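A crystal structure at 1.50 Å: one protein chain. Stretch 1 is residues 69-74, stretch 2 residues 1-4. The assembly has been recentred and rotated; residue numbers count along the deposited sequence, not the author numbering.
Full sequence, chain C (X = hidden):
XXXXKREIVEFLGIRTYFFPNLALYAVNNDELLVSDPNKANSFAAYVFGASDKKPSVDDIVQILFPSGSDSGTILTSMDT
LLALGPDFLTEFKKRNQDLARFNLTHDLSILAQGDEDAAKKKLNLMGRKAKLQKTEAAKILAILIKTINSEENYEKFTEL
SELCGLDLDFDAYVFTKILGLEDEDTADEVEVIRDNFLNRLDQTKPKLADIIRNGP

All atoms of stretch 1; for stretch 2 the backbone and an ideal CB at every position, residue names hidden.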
ATOM      1  N   SER C  69     -15.726  24.708 -13.674  1.00 40.93           N
ATOM      2  CA  SER C  69     -14.622  23.808 -13.382  1.00 37.29           C
ATOM      3  C   SER C  69     -13.444  24.126 -14.286  1.00 28.69           C
ATOM      4  O   SER C  69     -13.606  24.273 -15.500  1.00 33.88           O
ATOM      5  CB  SER C  69     -15.065  22.360 -13.586  1.00 30.08           C
ATOM      6  OG  SER C  69     -15.987  21.971 -12.578  1.00 32.06           O
ATOM      7  N   ASP C  70     -12.264  24.231 -13.693  1.00 27.40           N
ATOM      8  CA  ASP C  70     -11.066  24.428 -14.492  1.00 28.20           C
ATOM      9  C   ASP C  70     -10.474  23.078 -14.896  1.00 34.04           C
ATOM     10  O   ASP C  70     -11.021  22.006 -14.609  1.00 26.41           O
ATOM     11  CB  ASP C  70     -10.045  25.316 -13.764  1.00 31.48           C
ATOM     12  CG  ASP C  70      -9.468  24.697 -12.497  1.00 44.33           C
ATOM     13  OD1 ASP C  70      -9.559  23.474 -12.279  1.00 32.75           O
ATOM     14  OD2 ASP C  70      -8.883  25.459 -11.694  1.00 41.50           O
ATOM     15  N   SER C  71      -9.333  23.139 -15.583  1.00 28.57           N
ATOM     16  CA  SER C  71      -8.784  21.948 -16.218  1.00 27.87           C
ATOM     17  C   SER C  71      -8.372  20.903 -15.194  1.00 28.06           C
ATOM     18  O   SER C  71      -8.627  19.704 -15.386  1.00 23.27           O
ATOM     19  CB  SER C  71      -7.602  22.338 -17.103  1.00 31.94           C
ATOM     20  OG  SER C  71      -6.513  22.802 -16.338  1.00 38.02           O
ATOM     21  N   GLY C  72      -7.735  21.326 -14.098  1.00 26.21           N
ATOM     22  CA  GLY C  72      -7.387  20.386 -13.053  1.00 25.43           C
ATOM     23  C   GLY C  72      -8.596  19.742 -12.402  1.00 21.78           C
ATOM     24  O   GLY C  72      -8.573  18.554 -12.081  1.00 21.76           O
ATOM     25  N   THR C  73      -9.658  20.520 -12.176  1.00 25.65           N
ATOM     26  CA  THR C  73     -10.889  19.941 -11.638  1.00 23.43           C
ATOM     27  C   THR C  73     -11.462  18.900 -12.587  1.00 21.44           C
ATOM     28  O   THR C  73     -11.873  17.816 -12.162  1.00 22.58           O
ATOM     29  CB  THR C  73     -11.924  21.036 -11.378  1.00 29.00           C
ATOM     30  OG1 THR C  73     -11.485  21.829 -10.271  1.00 30.65           O
ATOM     31  CG2 THR C  73     -13.297  20.440 -11.086  1.00 29.07           C
ATOM     32  N   ILE C  74     -11.485  19.217 -13.876  1.00 22.01           N
ATOM     33  CA  ILE C  74     -12.028  18.292 -14.867  1.00 23.21           C
ATOM     34  C   ILE C  74     -11.196  17.009 -14.895  1.00 21.78           C
ATOM     35  O   ILE C  74     -11.741  15.901 -14.894  1.00 19.62           O
ATOM     36  CB  ILE C  74     -12.100  18.974 -16.250  1.00 22.11           C
ATOM     37  CG1 ILE C  74     -13.160  20.088 -16.236  1.00 25.57           C
ATOM     38  CG2 ILE C  74     -12.412  17.975 -17.386  1.00 23.19           C
ATOM     39  CD1 ILE C  74     -13.012  21.094 -17.402  1.00 29.77           C
ATOM     40  N   UNK C   1      -8.191  22.886 -10.110  1.00 44.82           N
ATOM     41  CA  UNK C   1      -7.014  23.796 -10.014  1.00 56.45           C
ATOM     42  C   UNK C   1      -6.266  23.878 -11.350  1.00 61.56           C
ATOM     43  O   UNK C   1      -6.297  22.945 -12.140  1.00 53.92           O
ATOM     44  CB  UNK C   1      -6.057  23.320  -8.919  1.00 56.45           C
ATOM     45  N   UNK C   2      -5.604  25.006 -11.615  1.00 73.50           N
ATOM     46  CA  UNK C   2      -4.915  25.209 -12.892  1.00 73.34           C
ATOM     47  C   UNK C   2      -3.580  24.454 -12.916  1.00 69.90           C
ATOM     48  O   UNK C   2      -2.500  25.032 -13.029  1.00 72.60           O
ATOM     49  CB  UNK C   2      -4.683  26.701 -13.141  1.00 73.34           C
ATOM     50  N   UNK C   3      -3.678  23.128 -12.815  1.00 61.06           N
ATOM     51  CA  UNK C   3      -2.507  22.263 -12.834  1.00 52.37           C
ATOM     52  C   UNK C   3      -2.911  20.895 -13.360  1.00 40.17           C
ATOM     53  O   UNK C   3      -4.065  20.480 -13.232  1.00 53.14           O
ATOM     54  CB  UNK C   3      -1.882  22.149 -11.442  1.00 52.37           C
ATOM     55  N   UNK C   4      -1.948  20.197 -13.947  1.00 47.00           N
ATOM     56  CA  UNK C   4      -2.183  18.839 -14.404  1.00 48.80           C
ATOM     57  C   UNK C   4      -1.850  17.798 -13.336  1.00 44.63           C
ATOM     58  O   UNK C   4      -2.046  16.603 -13.577  1.00 44.66           O
ATOM     59  CB  UNK C   4      -1.362  18.569 -15.666  1.00 48.80           C
TER

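Position 1 is best read from its main chain. Its nitrogen lies 2.6 Å from OD1 of Asp-70, a donor-to-acceptor hydrogen bond, and no earlier residue precedes it in the deposited sequence, so this nitrogen is the charged amino terminus and the contact is also a salt bridge. The same OD1 of Asp-70 accepts from Thr-73 N at 3.0 Å with an angle of 166°, the capping bond at the start of the helix; one carboxylate oxygen thus serves both the helix end and the chain terminus. The carbonyl of position 1 meets the first helical turn as well: its O is 2.9 Å from Gly-72 N and 2.9 Å from Gly-72 CA, the latter a CA-H...O contact with 129° at the hydrogen. Such proximity depends on the absence of a side chain at Gly-72, where an ideal CB would fall 1.9 Å from O of position 1 and 2.8 Å from O of position 3, both clashes. The CB of position 1, by contrast, points away from stretch 1; its nearest neighbour there is Asp-70 OD2 at 4.5 Å. Stretch 1 offers that side chain no pocket, so many types would fit, and the strongest clue is that a chain start commonly carries methionine. The deposited residue is Met-1, as selenomethionine, with chi1 m, chi2 t and chi3 m. SE of Met-1 lies 7.1 Å from OD2 of Asp-70, its nearest atom in stretch 1, and so touches nothing there.

Position 2 also directs its CB away, 4.6 Å from Asp-70 OD2 and 5.4 Å from Ser-71 OG. Its N approaches Asp-70 OD2 to 3.3 Å, but the angle is too poor for a hydrogen bond. Phi/psi of -78/63 would admit most residues; beside a carboxylate, a basic or neutral polar side chain might seem the likelier choice. The deposited residue is Asp-2, which gains no partner in stretch 1. It is poorly ordered, consistent with a loosely held side chain.

Position 3 is extended, at -153/153, which suits beta-branched residues among others. Its CB points away and finds no atom of stretch 1 within 5.5 Å, whereas its carbonyl O packs 3.3 Å from Gly-72 CA. The deposited residue is Thr-3, with chi1 t; its OG1 is hydrogen-bonded to a residue just outside the two stretches. Its N makes a weak 2.7 Å hydrogen bond to Met-1 O.

Position 4 faces away with no contact, leaving polar residues plausible but unproven. Asn-4 is deposited, with chi1 p, and touches a crystal neighbour.

Stretch 2 (1-4) MDTN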
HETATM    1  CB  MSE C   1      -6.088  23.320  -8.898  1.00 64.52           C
HETATM    2  CG  MSE C   1      -6.829  23.157  -7.568  1.00 71.19           C
HETATM    3 SE   MSE C   1      -5.694  22.651  -6.064  1.00 81.99          SE
HETATM    4  CE  MSE C   1      -5.409  20.762  -6.465  1.00 62.45           C
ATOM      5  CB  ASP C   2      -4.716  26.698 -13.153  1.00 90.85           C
ATOM      6  CG  ASP C   2      -3.992  27.406 -12.011  1.00103.10           C
ATOM      7  OD1 ASP C   2      -4.138  26.971 -10.843  1.00 93.53           O
ATOM      8  OD2 ASP C   2      -3.283  28.400 -12.286  1.00106.85           O
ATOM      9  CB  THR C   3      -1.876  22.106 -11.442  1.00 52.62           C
ATOM     10  OG1 THR C   3      -0.709  21.277 -11.531  1.00 53.14           O
ATOM     11  CG2 THR C   3      -2.868  21.472 -10.452  1.00 57.37           C
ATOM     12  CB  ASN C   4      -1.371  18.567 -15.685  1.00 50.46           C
ATOM     13  CG  ASN C   4       0.134  18.495 -15.434  1.00 54.82           C
ATOM     14  OD1 ASN C   4       0.656  19.128 -14.518  1.00 58.30           O
ATOM     15  ND2 ASN C   4       0.834  17.722 -16.258  1.00 61.67           N
TER
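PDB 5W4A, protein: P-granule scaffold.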